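Local structure of cytochrome c (Chlorobaculum tepidum, 3A9F) at residues S16-P20 with G85-E90. The protein carries electrons in the green-bacterial photosynthetic reaction centre, probably passing them to its P840 pigment through a single heme c. Numbering follows the deposited sequence.
Sequences SDVPP and GIWLHE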
loop_
_atom_site.group_PDB
_atom_site.type_symbol
_atom_site.label_atom_id
_atom_site.label_comp_id
_atom_site.label_asym_id
_atom_site.label_seq_id
_atom_site.Cartn_x
_atom_site.Cartn_y
_atom_site.Cartn_z
ATOM N N SER A 16 10.605 1.399 9.509
ATOM C CA SER A 16 9.453 1.063 8.674
ATOM C C SER A 16 8.547 0.025 9.331
ATOM O O SER A 16 9.013 -0.996 9.840
ATOM C CB SER A 16 9.911 0.558 7.305
ATOM O OG SER A 16 8.792 0.166 6.514
ATOM N N ASP A 17 7.237 0.257 9.262
ATOM C CA ASP A 17 6.283 -0.744 9.720
ATOM C C ASP A 17 6.002 -1.807 8.652
ATOM O O ASP A 17 5.158 -2.668 8.862
ATOM C CB ASP A 17 4.975 -0.110 10.259
ATOM C CG ASP A 17 4.158 0.624 9.195
ATOM O OD1 ASP A 17 4.525 0.603 8.002
ATOM O OD2 ASP A 17 3.116 1.227 9.575
ATOM N N VAL A 18 6.715 -1.729 7.525
ATOM C CA VAL A 18 6.659 -2.750 6.461
ATOM C C VAL A 18 8.073 -3.317 6.300
ATOM O O VAL A 18 8.988 -2.594 5.902
ATOM C CB VAL A 18 6.178 -2.153 5.111
ATOM C CG1 VAL A 18 6.212 -3.204 4.010
ATOM C CG2 VAL A 18 4.776 -1.579 5.254
ATOM N N PRO A 19 8.260 -4.609 6.606
ATOM C CA PRO A 19 9.591 -5.208 6.480
ATOM C C PRO A 19 10.001 -5.434 5.023
ATOM O O PRO A 19 9.190 -5.336 4.109
ATOM C CB PRO A 19 9.455 -6.563 7.190
ATOM C CG PRO A 19 8.119 -6.669 7.672
ATOM C CD PRO A 19 7.294 -5.518 7.242
ATOM N N PRO A 20 11.274 -5.768 4.809
ATOM C CA PRO A 20 11.753 -5.976 3.451
ATOM C C PRO A 20 10.981 -7.098 2.740
ATOM O O PRO A 20 10.616 -8.113 3.371
ATOM C CB PRO A 20 13.220 -6.364 3.677
ATOM C CG PRO A 20 13.568 -5.636 4.934
ATOM C CD PRO A 20 12.370 -5.820 5.791
ATOM N N GLY A 85 1.418 -2.995 0.865
ATOM C CA GLY A 85 2.373 -2.280 1.718
ATOM C C GLY A 85 3.809 -2.421 1.241
ATOM O O GLY A 85 4.565 -1.454 1.236
ATOM N N ILE A 86 4.185 -3.636 0.849
ATOM C CA ILE A 86 5.537 -3.852 0.343
ATOM C C ILE A 86 5.785 -3.003 -0.903
ATOM O O ILE A 86 6.799 -2.318 -0.995
ATOM C CB ILE A 86 5.776 -5.338 0.042
ATOM C CG1 ILE A 86 5.859 -6.134 1.354
ATOM C CG2 ILE A 86 7.065 -5.510 -0.796
ATOM C CD1 ILE A 86 5.674 -7.650 1.162
ATOM N N TRP A 87 4.858 -3.024 -1.855
ATOM C CA TRP A 87 5.079 -2.272 -3.090
ATOM C C TRP A 87 5.117 -0.772 -2.807
ATOM O O TRP A 87 6.004 -0.066 -3.300
ATOM C CB TRP A 87 4.023 -2.596 -4.164
ATOM C CG TRP A 87 4.407 -2.006 -5.482
ATOM C CD1 TRP A 87 5.177 -2.598 -6.445
ATOM C CD2 TRP A 87 4.119 -0.690 -5.948
ATOM N NE1 TRP A 87 5.365 -1.737 -7.496
ATOM C CE2 TRP A 87 4.731 -0.556 -7.217
ATOM C CE3 TRP A 87 3.384 0.388 -5.430
ATOM C CZ2 TRP A 87 4.633 0.615 -7.978
ATOM C CZ3 TRP A 87 3.287 1.554 -6.183
ATOM C CH2 TRP A 87 3.914 1.657 -7.446
ATOM N N LEU A 88 4.162 -0.266 -2.025
ATOM C CA LEU A 88 4.170 1.170 -1.739
ATOM C C LEU A 88 5.449 1.571 -0.998
ATOM O O LEU A 88 6.047 2.617 -1.307
ATOM C CB LEU A 88 2.959 1.569 -0.918
ATOM C CG LEU A 88 1.629 1.510 -1.653
ATOM C CD1 LEU A 88 0.494 1.625 -0.628
ATOM C CD2 LEU A 88 1.540 2.601 -2.737
ATOM N N HIS A 89 5.876 0.744 -0.041
ATOM C CA HIS A 89 7.068 1.063 0.731
ATOM C C HIS A 89 8.319 1.097 -0.160
ATOM O O HIS A 89 9.150 2.011 -0.046
ATOM C CB HIS A 89 7.235 0.067 1.883
ATOM C CG HIS A 89 8.466 0.299 2.691
ATOM N ND1 HIS A 89 9.410 -0.679 2.893
ATOM C CD2 HIS A 89 8.923 1.408 3.319
ATOM C CE1 HIS A 89 10.396 -0.184 3.623
ATOM N NE2 HIS A 89 10.123 1.079 3.896
ATOM N N GLU A 90 8.460 0.115 -1.052
ATOM C CA GLU A 90 9.716 -0.046 -1.802
ATOM C C GLU A 90 9.775 0.658 -3.151
ATOM O O GLU A 90 10.874 0.954 -3.636
ATOM C CB GLU A 90 10.054 -1.529 -1.964
ATOM C CG GLU A 90 10.216 -2.217 -0.606
ATOM C CD GLU A 90 10.968 -3.541 -0.618
ATOM O OE1 GLU A 90 11.556 -3.922 -1.654
ATOM O OE2 GLU A 90 10.972 -4.202 0.442
HETATM O O HOH W 1 9.169 -3.338 2.239
#
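One water molecule is gripped by Pro-19 O, His-89 ND1 and Glu-90 OE2, each 2.7 Å from its oxygen. The water donates to Pro-19 O and to Glu-90 OE2. It lies in the plane of the His-89 ring, at the edge. The water joins the N-terminal loop to helix 78-91, the C-terminal helix of this all-alpha, single-heme cytochrome c fold. Glu-90 OE2 also accepts a hydrogen bond from Ala-21 N, just past the loop segment 16-20. The Glu-90 chain is extended beyond CG, which carries its carboxylate out to the loop; OE2 comes within 3.6 Å of Pro-20 CA.

Ser-16 OG sits over one face of the His-89 ring, 3.1 Å from NE2. With Ser-16 OG placed anti to the backbone N (chi1 177°), the hydroxyl also donates to Val-18 O at 2.8 Å. Replacing the imidazole of His-89 with a smaller side chain such as alanine is likely to cost the water its ND1 partner and leave Ser-16 OG without the ring face it lies over.

Val-18 is buried. Its side chain also touches Val-61 and Asn-62 of helix 61-70, and Asp-17 takes backbone N-H bonds from Asn-62 and Leu-63. The loop thus bridges two helices. On the opposite side of helix 78-91 from this loop, Trp-87 packs on helix 27-37. Val-18 CG1 lies 3.7 Å from Gly-85 O and 4.0 Å from both Ile-86 CG1 and His-89 CB.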